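Local coordinates for SusD superfamily protein (Bacteroides fragilis, PDB 3L22) that probably binds glycans at the outer membrane of the bacterium as a SusD-family lipoprotein, and can bind zinc ions, at residues Ala31-Thr35 and Ser252-Ala256; Trp85-Tyr89 and Val148-Leu152; Thr137-Pro143 and Thr167-Tyr172; Asn161-Arg165 and Leu435-Ile439. All coordinates share one frame. Where two conformers were deposited one is given. Residue numbers count along the deposited sequence, not the author numbering.

Interaction 1 (Ala31-Thr35 and Ser252-Ala256)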
loop_
_atom_site.group_PDB
_atom_site.type_symbol
_atom_site.label_atom_id
_atom_site.label_comp_id
_atom_site.label_asym_id
_atom_site.label_seq_id
_atom_site.Cartn_x
_atom_site.Cartn_y
_atom_site.Cartn_z
ATOM N N ALA A 31 -11.071 8.659 -6.367
ATOM C CA ALA A 31 -9.913 9.483 -6.746
ATOM C C ALA A 31 -8.585 8.843 -6.376
ATOM O O ALA A 31 -7.582 9.096 -7.033
ATOM C CB ALA A 31 -10.012 10.882 -6.137
ATOM N N ILE A 32 -8.542 8.033 -5.316
ATOM C CA ILE A 32 -7.294 7.352 -4.980
ATOM C C ILE A 32 -7.098 6.034 -5.737
ATOM O O ILE A 32 -6.007 5.456 -5.659
ATOM C CB ILE A 32 -7.069 7.052 -3.475
ATOM C CG1 ILE A 32 -8.182 6.236 -2.876
ATOM C CG2 ILE A 32 -6.736 8.311 -2.714
ATOM C CD1 ILE A 32 -7.765 5.636 -1.565
ATOM N N LYS A 33 -8.136 5.593 -6.460
ATOM C CA LYS A 33 -8.117 4.333 -7.216
ATOM C C LYS A 33 -7.680 4.573 -8.676
ATOM O O LYS A 33 -6.538 4.231 -9.056
ATOM C CB LYS A 33 -9.496 3.686 -7.097
ATOM C CG LYS A 33 -9.693 2.328 -7.766
ATOM C CD LYS A 33 -11.177 1.860 -7.694
ATOM C CE LYS A 33 -12.191 2.598 -8.586
ATOM N NZ LYS A 33 -12.076 2.254 -10.066
ATOM N N ASN A 34 -8.562 5.172 -9.500
ATOM C CA ASN A 34 -8.218 5.527 -10.895
ATOM C C ASN A 34 -9.243 6.449 -11.481
ATOM O O ASN A 34 -10.344 6.558 -10.959
ATOM C CB ASN A 34 -8.053 4.304 -11.834
ATOM C CG ASN A 34 -9.298 3.476 -11.947
ATOM O OD1 ASN A 34 -9.501 2.561 -11.145
ATOM N ND2 ASN A 34 -10.117 3.746 -12.971
ATOM N N THR A 35 -8.882 7.114 -12.569
ATOM C CA THR A 35 -9.886 7.802 -13.365
ATOM C C THR A 35 -10.152 6.980 -14.623
ATOM O O THR A 35 -9.666 5.835 -14.780
ATOM C CB THR A 35 -9.424 9.176 -13.728
ATOM O OG1 THR A 35 -8.335 9.050 -14.671
ATOM C CG2 THR A 35 -9.052 9.935 -12.422
ATOM N N SER A 252 -10.122 -2.433 0.835
ATOM C CA SER A 252 -9.817 -2.665 -0.576
ATOM C C SER A 252 -10.445 -1.604 -1.434
ATOM O O SER A 252 -11.379 -0.892 -1.008
ATOM C CB SER A 252 -10.383 -4.012 -1.066
ATOM O OG SER A 252 -9.919 -5.098 -0.305
ATOM N N LEU A 253 -9.928 -1.496 -2.651
ATOM C CA LEU A 253 -10.475 -0.581 -3.669
ATOM C C LEU A 253 -11.289 -1.437 -4.646
ATOM O O LEU A 253 -10.707 -2.308 -5.344
ATOM C CB LEU A 253 -9.365 0.162 -4.409
ATOM C CG LEU A 253 -8.233 0.719 -3.542
ATOM C CD1 LEU A 253 -7.165 1.435 -4.447
ATOM C CD2 LEU A 253 -8.816 1.651 -2.528
ATOM N N PRO A 254 -12.615 -1.242 -4.662
ATOM C CA PRO A 254 -13.481 -2.086 -5.488
ATOM C C PRO A 254 -13.509 -1.596 -6.910
ATOM O O PRO A 254 -13.218 -0.413 -7.155
ATOM C CB PRO A 254 -14.853 -1.896 -4.836
ATOM C CG PRO A 254 -14.797 -0.459 -4.347
ATOM C CD PRO A 254 -13.394 -0.245 -3.895
HETATM N N MSE A 255 -13.878 -2.465 -7.831
HETATM C CA MSE A 255 -14.006 -2.124 -9.247
HETATM C C MSE A 255 -15.416 -2.465 -9.702
HETATM O O MSE A 255 -16.038 -3.411 -9.180
HETATM C CB MSE A 255 -13.065 -3.001 -10.041
HETATM C CG MSE A 255 -11.608 -2.816 -9.779
HETATM SE SE MSE A 255 -11.034 -1.098 -10.478
HETATM C CE MSE A 255 -9.236 -1.043 -9.660
ATOM N N ALA A 256 -15.875 -1.749 -10.718
ATOM C CA ALA A 256 -17.130 -1.968 -11.374
ATOM C C ALA A 256 -16.898 -1.778 -12.867
ATOM O O ALA A 256 -15.971 -1.062 -13.282
ATOM C CB ALA A 256 -18.215 -0.987 -10.853
#
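Lys33 lays its long aliphatic chain across the side chain of Leu253 and the backbone carbonyl of Pro254, and it is the centre of this contact. Its CG sits 4.0 Å from Leu253 CB, and its CD comes within 3.1 Å of Pro254 O, a close approach of a methylene to a carbonyl. The chain then bends at chi3 and chi4, both p, which carries NZ round to 3.5 Å from the selenium (SE) of selenomethionine Met255 and 2.8 Å from Asn34 OD1, to which NZ donates a hydrogen bond. Just before it in sequence, Ile32 CD1 meets Leu253 CD2 at 4.2 Å; Val123 and Leu126 of helix 113-131 also pack on Ile32. Asn34 OD1 also lies 3.9 Å from Met255 CE. No hydrogen bond joins the two segments, so the C-terminal part of helix 18-33 meets the end of strand 249-253 through van der Waals contact, while the buried ammonium group is satisfied by Asn34 and, weakly, by Asn259.

Interaction 2 (Trp85-Tyr89 and Val148-Leu152)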
loop_
_atom_site.group_PDB
_atom_site.type_symbol
_atom_site.label_atom_id
_atom_site.label_comp_id
_atom_site.label_asym_id
_atom_site.label_seq_id
_atom_site.Cartn_x
_atom_site.Cartn_y
_atom_site.Cartn_z
ATOM N N TRP A 85 2.124 11.715 -8.760
ATOM C CA TRP A 85 2.093 13.063 -8.201
ATOM C C TRP A 85 0.761 13.783 -8.480
ATOM O O TRP A 85 0.067 14.210 -7.553
ATOM C CB TRP A 85 3.261 13.890 -8.759
ATOM C CG TRP A 85 3.475 15.167 -8.041
ATOM C CD1 TRP A 85 2.896 16.364 -8.324
ATOM C CD2 TRP A 85 4.329 15.389 -6.903
ATOM N NE1 TRP A 85 3.315 17.310 -7.430
ATOM C CE2 TRP A 85 4.202 16.746 -6.553
ATOM C CE3 TRP A 85 5.163 14.568 -6.137
ATOM C CZ2 TRP A 85 4.893 17.316 -5.478
ATOM C CZ3 TRP A 85 5.854 15.128 -5.082
ATOM C CH2 TRP A 85 5.723 16.506 -4.771
ATOM N N THR A 86 0.441 13.936 -9.758
ATOM C CA THR A 86 -0.744 14.638 -10.168
ATOM C C THR A 86 -1.995 14.034 -9.542
ATOM O O THR A 86 -2.780 14.769 -8.963
ATOM C CB THR A 86 -0.864 14.650 -11.695
ATOM O OG1 THR A 86 0.291 15.311 -12.226
ATOM C CG2 THR A 86 -2.142 15.411 -12.178
ATOM N N TYR A 87 -2.156 12.701 -9.580
ATOM C CA TYR A 87 -3.426 12.121 -9.098
ATOM C C TYR A 87 -3.518 12.001 -7.576
ATOM O O TYR A 87 -4.625 12.102 -7.049
ATOM C CB TYR A 87 -3.807 10.837 -9.879
ATOM C CG TYR A 87 -4.185 11.246 -11.278
ATOM C CD1 TYR A 87 -3.233 11.323 -12.290
ATOM C CD2 TYR A 87 -5.475 11.653 -11.566
ATOM C CE1 TYR A 87 -3.571 11.778 -13.551
ATOM C CE2 TYR A 87 -5.820 12.125 -12.809
ATOM C CZ TYR A 87 -4.872 12.171 -13.787
ATOM O OH TYR A 87 -5.212 12.606 -15.013
ATOM N N ALA A 88 -2.390 11.810 -6.885
ATOM C CA ALA A 88 -2.370 11.895 -5.434
ATOM C C ALA A 88 -2.803 13.293 -4.979
ATOM O O ALA A 88 -3.635 13.400 -4.106
ATOM C CB ALA A 88 -0.985 11.526 -4.828
ATOM N N TYR A 89 -2.226 14.343 -5.563
ATOM C CA TYR A 89 -2.559 15.709 -5.159
ATOM C C TYR A 89 -3.967 16.097 -5.570
ATOM O O TYR A 89 -4.608 16.855 -4.829
ATOM C CB TYR A 89 -1.490 16.756 -5.631
ATOM C CG TYR A 89 -0.330 16.820 -4.650
ATOM C CD1 TYR A 89 -0.487 17.425 -3.395
ATOM C CD2 TYR A 89 0.881 16.203 -4.925
ATOM C CE1 TYR A 89 0.537 17.413 -2.461
ATOM C CE2 TYR A 89 1.923 16.227 -4.019
ATOM C CZ TYR A 89 1.753 16.825 -2.785
ATOM O OH TYR A 89 2.797 16.834 -1.885
ATOM N N VAL A 148 7.499 16.072 0.562
ATOM C CA VAL A 148 6.574 16.644 -0.417
ATOM C C VAL A 148 5.880 17.865 0.222
ATOM O O VAL A 148 5.870 17.985 1.440
ATOM C CB VAL A 148 5.539 15.604 -0.890
ATOM C CG1 VAL A 148 6.211 14.354 -1.562
ATOM C CG2 VAL A 148 4.579 15.191 0.235
ATOM N N PRO A 149 5.313 18.788 -0.593
ATOM C CA PRO A 149 4.486 19.869 -0.039
ATOM C C PRO A 149 3.259 19.357 0.681
ATOM O O PRO A 149 2.542 18.486 0.139
ATOM C CB PRO A 149 4.050 20.649 -1.277
ATOM C CG PRO A 149 5.102 20.278 -2.350
ATOM C CD PRO A 149 5.457 18.896 -2.055
ATOM N N LEU A 150 3.029 19.889 1.884
ATOM C CA LEU A 150 1.925 19.465 2.698
ATOM C C LEU A 150 0.754 20.410 2.383
ATOM O O LEU A 150 0.566 21.421 3.047
ATOM C CB LEU A 150 2.314 19.481 4.188
ATOM C CG LEU A 150 1.287 18.979 5.208
ATOM C CD1 LEU A 150 0.599 17.670 4.764
ATOM C CD2 LEU A 150 1.969 18.778 6.562
ATOM N N ARG A 151 -0.002 20.081 1.341
ATOM C CA ARG A 151 -1.134 20.911 0.895
ATOM C C ARG A 151 -2.414 20.472 1.611
ATOM O O ARG A 151 -2.888 19.351 1.416
ATOM C CB ARG A 151 -1.307 20.794 -0.623
ATOM C CG ARG A 151 -0.018 21.076 -1.411
ATOM C CD ARG A 151 -0.252 21.242 -2.887
ATOM N NE ARG A 151 0.972 21.582 -3.608
ATOM C CZ ARG A 151 1.502 22.794 -3.698
ATOM N NH1 ARG A 151 0.929 23.862 -3.132
ATOM N NH2 ARG A 151 2.619 22.946 -4.401
ATOM N N LEU A 152 -2.960 21.365 2.435
ATOM C CA LEU A 152 -4.120 21.068 3.255
ATOM C C LEU A 152 -5.298 22.034 3.088
ATOM O O LEU A 152 -6.315 21.850 3.722
ATOM C CB LEU A 152 -3.697 20.968 4.729
ATOM C CG LEU A 152 -2.687 19.868 5.064
ATOM C CD1 LEU A 152 -2.207 20.026 6.541
ATOM C CD2 LEU A 152 -3.251 18.462 4.815
HETATM O O HOH W 1 1.996 19.461 -5.238
#
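One side of helix 79-103, formed by Trp85 and Tyr89 one turn apart, fits against an extended loop whose bumps are Val148, Pro149 and the stem of Arg151. The Trp85 indole, with chi1 in t, reaches over to the loop: its CZ3 lies 3.6 Å from Val148 CG1, and the rim of the ring at CH2 is 3.6 Å from Pro149 CD. The pyrrolidine thus fills the hollow beside the indole, between it and the end of the phenol. Tyr89 enters deeper. Its hydroxyl wedges in beside the loop backbone, with OH 3.2 Å from Val148 CB and 3.4 Å from Pro149 CD, and donates a short hydrogen bond of 2.6 Å from OH to Pro149 O. Further along, Arg151 CG rests 3.9 Å from Tyr89 CE1, so the loop follows the phenol along its rim. A water fills the remaining gap: it accepts from Arg151 NE at 2.9 Å and, weakly, from Trp85 NE1 at 3.3 Å. Both side chains also turn to Glu432, Trp85 NE1 by a hydrogen bond and Arg151 by a salt bridge, and Arg151 NH2 donates to Asn161 O as well. The contact thus pins the loop that follows helix 113-131 onto helix 79-103, with Tyr128 and Leu131 of helix 113-131 packing on Tyr89, Ile171 of helix 168-178 on Val148, and helix 430-435 against Trp85 and Pro149.

Interaction 3 (Thr137-Pro143 and Thr167-Tyr172)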
loop_
_atom_site.group_PDB
_atom_site.type_symbol
_atom_site.label_atom_id
_atom_site.label_comp_id
_atom_site.label_asym_id
_atom_site.label_seq_id
_atom_site.Cartn_x
_atom_site.Cartn_y
_atom_site.Cartn_z
ATOM N N THR A 137 14.086 10.212 1.385
ATOM C CA THR A 137 14.841 9.233 2.131
ATOM C C THR A 137 13.982 8.779 3.313
ATOM O O THR A 137 13.338 9.627 3.943
ATOM C CB THR A 137 16.136 9.867 2.644
ATOM O OG1 THR A 137 16.882 10.300 1.522
ATOM C CG2 THR A 137 16.989 8.897 3.482
ATOM N N PRO A 138 13.973 7.469 3.629
ATOM C CA PRO A 138 13.135 6.997 4.722
ATOM C C PRO A 138 13.517 7.561 6.084
ATOM O O PRO A 138 14.660 7.896 6.358
ATOM C CB PRO A 138 13.344 5.470 4.698
ATOM C CG PRO A 138 14.666 5.291 4.055
ATOM C CD PRO A 138 14.659 6.333 2.986
ATOM N N TYR A 139 12.508 7.685 6.918
ATOM C CA TYR A 139 12.650 8.195 8.274
ATOM C C TYR A 139 13.717 7.434 9.053
ATOM O O TYR A 139 14.465 8.039 9.809
ATOM C CB TYR A 139 11.295 8.081 8.961
ATOM C CG TYR A 139 11.195 8.571 10.395
ATOM C CD1 TYR A 139 11.678 7.793 11.442
ATOM C CD2 TYR A 139 10.547 9.778 10.716
ATOM C CE1 TYR A 139 11.568 8.200 12.760
ATOM C CE2 TYR A 139 10.433 10.209 12.060
ATOM C CZ TYR A 139 10.912 9.382 13.059
ATOM O OH TYR A 139 10.813 9.711 14.367
ATOM N N SER A 140 13.772 6.121 8.865
ATOM C CA SER A 140 14.738 5.286 9.579
ATOM C C SER A 140 16.155 5.684 9.250
ATOM O O SER A 140 17.023 5.404 10.034
ATOM C CB SER A 140 14.568 3.792 9.255
ATOM O OG SER A 140 14.787 3.546 7.871
ATOM N N VAL A 141 16.391 6.297 8.090
ATOM C CA VAL A 141 17.722 6.797 7.744
ATOM C C VAL A 141 17.896 8.266 8.082
ATOM O O VAL A 141 18.928 8.634 8.606
ATOM C CB VAL A 141 18.038 6.585 6.255
ATOM C CG1 VAL A 141 19.365 7.295 5.877
ATOM C CG2 VAL A 141 18.082 5.071 5.948
ATOM N N ASN A 142 16.905 9.089 7.772
ATOM C CA ASN A 142 16.981 10.509 8.046
ATOM C C ASN A 142 15.576 11.108 8.203
ATOM O O ASN A 142 14.921 11.405 7.199
ATOM C CB ASN A 142 17.726 11.229 6.922
ATOM C CG ASN A 142 17.823 12.752 7.147
ATOM O OD1 ASN A 142 17.450 13.275 8.185
ATOM N ND2 ASN A 142 18.288 13.459 6.134
ATOM N N PRO A 143 15.126 11.317 9.458
ATOM C CA PRO A 143 13.816 11.924 9.680
ATOM C C PRO A 143 13.655 13.327 9.145
ATOM O O PRO A 143 12.516 13.764 8.942
ATOM C CB PRO A 143 13.701 11.998 11.205
ATOM C CG PRO A 143 14.770 11.150 11.733
ATOM C CD PRO A 143 15.851 11.126 10.718
ATOM N N THR A 167 9.237 17.608 5.746
ATOM C CA THR A 167 10.121 16.472 5.960
ATOM C C THR A 167 9.322 15.138 6.009
ATOM O O THR A 167 8.122 15.147 6.242
ATOM C CB THR A 167 10.936 16.618 7.235
ATOM O OG1 THR A 167 10.074 16.500 8.364
ATOM C CG2 THR A 167 11.733 17.994 7.301
ATOM N N VAL A 168 10.003 14.016 5.800
ATOM C CA VAL A 168 9.416 12.685 5.970
ATOM C C VAL A 168 8.755 12.549 7.361
ATOM O O VAL A 168 7.624 12.053 7.456
ATOM C CB VAL A 168 10.421 11.565 5.629
ATOM C CG1 VAL A 168 11.672 11.561 6.584
ATOM C CG2 VAL A 168 9.748 10.162 5.566
ATOM N N LYS A 169 9.406 13.060 8.414
ATOM C CA LYS A 169 8.810 13.063 9.751
ATOM C C LYS A 169 7.530 13.928 9.779
ATOM O O LYS A 169 6.504 13.527 10.343
ATOM C CB LYS A 169 9.814 13.555 10.809
ATOM C CG LYS A 169 9.247 13.853 12.243
ATOM C CD LYS A 169 10.375 14.310 13.220
ATOM C CE LYS A 169 9.963 14.460 14.716
ATOM N NZ LYS A 169 9.122 15.694 15.092
ATOM N N GLN A 170 7.582 15.109 9.183
ATOM C CA GLN A 170 6.410 16.011 9.235
ATOM C C GLN A 170 5.215 15.401 8.519
ATOM O O GLN A 170 4.059 15.561 8.958
ATOM C CB GLN A 170 6.740 17.401 8.659
ATOM C CG GLN A 170 7.573 18.257 9.588
ATOM C CD GLN A 170 8.150 19.489 8.896
ATOM O OE1 GLN A 170 8.484 19.485 7.697
ATOM N NE2 GLN A 170 8.259 20.563 9.658
ATOM N N ILE A 171 5.484 14.694 7.427
ATOM C CA ILE A 171 4.385 14.086 6.672
ATOM C C ILE A 171 3.754 12.975 7.508
ATOM O O ILE A 171 2.520 12.920 7.633
ATOM C CB ILE A 171 4.834 13.582 5.283
ATOM C CG1 ILE A 171 5.223 14.753 4.383
ATOM C CG2 ILE A 171 3.743 12.727 4.615
ATOM C CD1 ILE A 171 4.147 15.758 4.032
ATOM N N TYR A 172 4.581 12.119 8.110
ATOM C CA TYR A 172 4.064 11.120 9.015
ATOM C C TYR A 172 3.279 11.711 10.171
ATOM O O TYR A 172 2.243 11.160 10.574
ATOM C CB TYR A 172 5.162 10.219 9.567
ATOM C CG TYR A 172 5.695 9.168 8.616
ATOM C CD1 TYR A 172 4.841 8.406 7.804
ATOM C CD2 TYR A 172 7.046 8.880 8.565
ATOM C CE1 TYR A 172 5.357 7.405 6.950
ATOM C CE2 TYR A 172 7.541 7.905 7.696
ATOM C CZ TYR A 172 6.707 7.170 6.923
ATOM O OH TYR A 172 7.216 6.203 6.077
HETATM O O HOH W 2 9.988 6.032 6.026
#
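Thr167 opens the helix as its N-cap: its OG1 accepts from Gln170 N at 3.0 Å, while its own N donates to Gln170 OE1 at 2.8 Å, a capping box. Thr167 CB also lies 3.7 Å from Pro143 O. Val168 comes next and pushes CG1 into the curl of 137-143, 3.3 Å from both Asn142 O and Pro143 O, 3.7 Å from Thr137 O and 4.2 Å from Tyr139 CB. At Lys169 the backbone makes the one direct hydrogen bond, Lys169 N to Pro143 O at 3.2 Å, and Lys169 CB meets the edge of the Tyr139 ring 3.6 Å from Tyr139 CE2; its amino group runs on to Glu173. One turn after Val168, the ring edge of Tyr172 places Tyr172 CE2 4.0 Å from Tyr139 CB. A water links Tyr172 OH (2.8 Å) to Tyr139 N (3.1 Å). The chemistry is mixed: three loop carbonyls surround a valine methyl and one accepts the Lys169 amide, while Tyr139 and Pro143 side chains supply apolar cover.

Interaction 4 (Asn161-Arg165 and Leu435-Ile439)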
loop_
_atom_site.group_PDB
_atom_site.type_symbol
_atom_site.label_atom_id
_atom_site.label_comp_id
_atom_site.label_asym_id
_atom_site.label_seq_id
_atom_site.Cartn_x
_atom_site.Cartn_y
_atom_site.Cartn_z
ATOM N N ASN A 161 0.526 27.651 -5.519
ATOM C CA ASN A 161 1.448 26.596 -5.956
ATOM C C ASN A 161 2.825 26.615 -5.275
ATOM O O ASN A 161 3.445 25.554 -5.105
ATOM C CB ASN A 161 1.650 26.642 -7.476
ATOM C CG ASN A 161 0.386 26.276 -8.266
ATOM O OD1 ASN A 161 -0.492 25.549 -7.794
ATOM N ND2 ASN A 161 0.311 26.777 -9.494
ATOM N N ASN A 162 3.308 27.800 -4.891
ATOM C CA ASN A 162 4.616 27.890 -4.249
ATOM C C ASN A 162 4.554 27.399 -2.799
ATOM O O ASN A 162 3.843 27.960 -1.976
ATOM C CB ASN A 162 5.182 29.306 -4.324
ATOM C CG ASN A 162 5.419 29.777 -5.756
ATOM O OD1 ASN A 162 5.615 28.994 -6.681
ATOM N ND2 ASN A 162 5.416 31.076 -5.930
HETATM N N MSE A 163 5.280 26.323 -2.509
HETATM C CA MSE A 163 5.317 25.747 -1.170
HETATM C C MSE A 163 6.535 24.837 -1.002
HETATM O O MSE A 163 6.776 23.967 -1.845
HETATM C CB MSE A 163 4.061 24.920 -0.878
HETATM C CG MSE A 163 3.902 24.620 0.588
HETATM SE SE MSE A 163 2.347 23.555 0.944
HETATM C CE MSE A 163 0.984 24.930 0.785
ATOM N N PRO A 164 7.283 25.003 0.104
ATOM C CA PRO A 164 8.380 24.095 0.330
ATOM C C PRO A 164 7.905 22.705 0.688
ATOM O O PRO A 164 6.742 22.500 1.075
ATOM C CB PRO A 164 9.138 24.707 1.520
ATOM C CG PRO A 164 8.434 25.927 1.902
ATOM C CD PRO A 164 7.146 25.990 1.187
ATOM N N ARG A 165 8.840 21.763 0.555
ATOM C CA ARG A 165 8.616 20.380 0.920
ATOM C C ARG A 165 8.678 20.274 2.446
ATOM O O ARG A 165 9.535 20.884 3.060
ATOM C CB ARG A 165 9.684 19.486 0.277
ATOM C CG ARG A 165 9.775 19.610 -1.258
ATOM C CD ARG A 165 11.076 19.016 -1.815
ATOM N NE ARG A 165 11.062 17.555 -1.694
ATOM C CZ ARG A 165 12.081 16.747 -1.989
ATOM N NH1 ARG A 165 13.211 17.267 -2.449
ATOM N NH2 ARG A 165 11.950 15.410 -1.828
ATOM N N LEU A 435 5.550 24.559 -11.696
ATOM C CA LEU A 435 4.581 25.399 -10.979
ATOM C C LEU A 435 5.024 25.859 -9.592
ATOM O O LEU A 435 4.484 26.848 -9.103
ATOM C CB LEU A 435 3.274 24.622 -10.782
ATOM C CG LEU A 435 2.523 24.200 -12.038
ATOM C CD1 LEU A 435 1.362 23.297 -11.626
ATOM C CD2 LEU A 435 2.049 25.415 -12.823
ATOM N N ASN A 436 5.940 25.144 -8.939
ATOM C CA ASN A 436 6.284 25.431 -7.547
ATOM C C ASN A 436 7.699 26.018 -7.443
ATOM O O ASN A 436 8.684 25.286 -7.429
ATOM C CB ASN A 436 6.125 24.145 -6.724
ATOM C CG ASN A 436 6.389 24.343 -5.226
ATOM O OD1 ASN A 436 6.857 25.409 -4.790
ATOM N ND2 ASN A 436 6.078 23.298 -4.418
ATOM N N LYS A 437 7.801 27.338 -7.321
ATOM C CA LYS A 437 9.122 27.988 -7.262
ATOM C C LYS A 437 9.810 27.817 -5.941
ATOM O O LYS A 437 10.997 28.095 -5.872
ATOM C CB LYS A 437 9.050 29.499 -7.538
ATOM C CG LYS A 437 8.222 29.911 -8.761
ATOM C CD LYS A 437 8.563 29.078 -10.021
ATOM C CE LYS A 437 7.692 29.493 -11.233
ATOM N NZ LYS A 437 8.492 29.447 -12.492
ATOM N N ASP A 438 9.086 27.408 -4.898
ATOM C CA ASP A 438 9.674 27.187 -3.575
ATOM C C ASP A 438 9.974 25.721 -3.296
ATOM O O ASP A 438 10.259 25.370 -2.157
ATOM C CB ASP A 438 8.752 27.716 -2.463
ATOM C CG ASP A 438 8.536 29.217 -2.528
ATOM O OD1 ASP A 438 9.273 29.917 -3.256
ATOM O OD2 ASP A 438 7.606 29.703 -1.836
ATOM N N ILE A 439 9.965 24.871 -4.321
ATOM C CA ILE A 439 10.078 23.428 -4.108
ATOM C C ILE A 439 11.387 23.091 -3.390
ATOM O O ILE A 439 11.422 22.197 -2.548
ATOM C CB ILE A 439 9.945 22.631 -5.448
ATOM C CG1 ILE A 439 9.722 21.128 -5.202
ATOM C CG2 ILE A 439 11.168 22.858 -6.344
ATOM C CD1 ILE A 439 8.486 20.791 -4.397
HETATM O O HOH W 3 2.151 28.322 -10.278
HETATM O O HOH W 4 11.704 22.275 -0.083
#
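Hydrogen bonds carry this contact, and most run through Asn436. Its side-chain amide pairs with the main chain of selenomethionine Met163 at both ends: Met163 N donates to Asn436 OD1 at 2.9 Å, and Asn436 ND2 donates to Met163 O at 2.7 Å. The reverse grip comes from Asn162, whose OD1 accepts from Lys437 N at 2.8 Å. Asn436 OD1 has a second donor in its own segment, Asp438 N at 3.0 Å, and its ND2 also reaches Glu432.

Two waters extend the seam. One accepts from Asn161 ND2 at 2.5 Å and donates to Leu435 O at 3.0 Å; the other accepts from Arg165 N at 3.0 Å and lies 2.5 Å from Ile439 O.

Packing fills in between. Arg165 CG touches Ile439 CD1 at 3.6 Å, while its guanidinium end turns to Ser147. Asn161 CB sits 3.3 Å from Leu435 O, and Pro164 CA makes a CA-H...O contact with Asp438 O at 3.4 Å.

Within 435-439, Asn436 to Ile439 form a type I beta turn, begun by an Asx turn at Asn436. This turn after helix 430-435, close to the C-terminus, is fastened on the protein surface to the loop ahead of helix 168-178, joining the starch-binding family region that holds 161-165 to the SusD-family region near the C-terminus.

How the interactions relate
Interactions 2 and 4 are the closest pair, their centres 11 Å apart. Arg151 NH2 lies 2.8 Å from Asn161 O, a probable hydrogen bond, and Leu150 O is 3.5 Å from Met163 SE, so the 148-165 loop serves both. Interaction 3, 16 Å from interaction 2 between centres, meets it where Val148 O touches Ile171 CD1 at 3.8 Å. Interaction 1 reaches interaction 2 through Thr35 CG2 and Tyr87 CE2, 3.9 Å apart, but stays about 14 Å from interaction 3 and 17 Å from interaction 4 between nearest atoms. None coordinates zinc; the side chain of Pro254 is about 8 Å from that of zinc ligand His197.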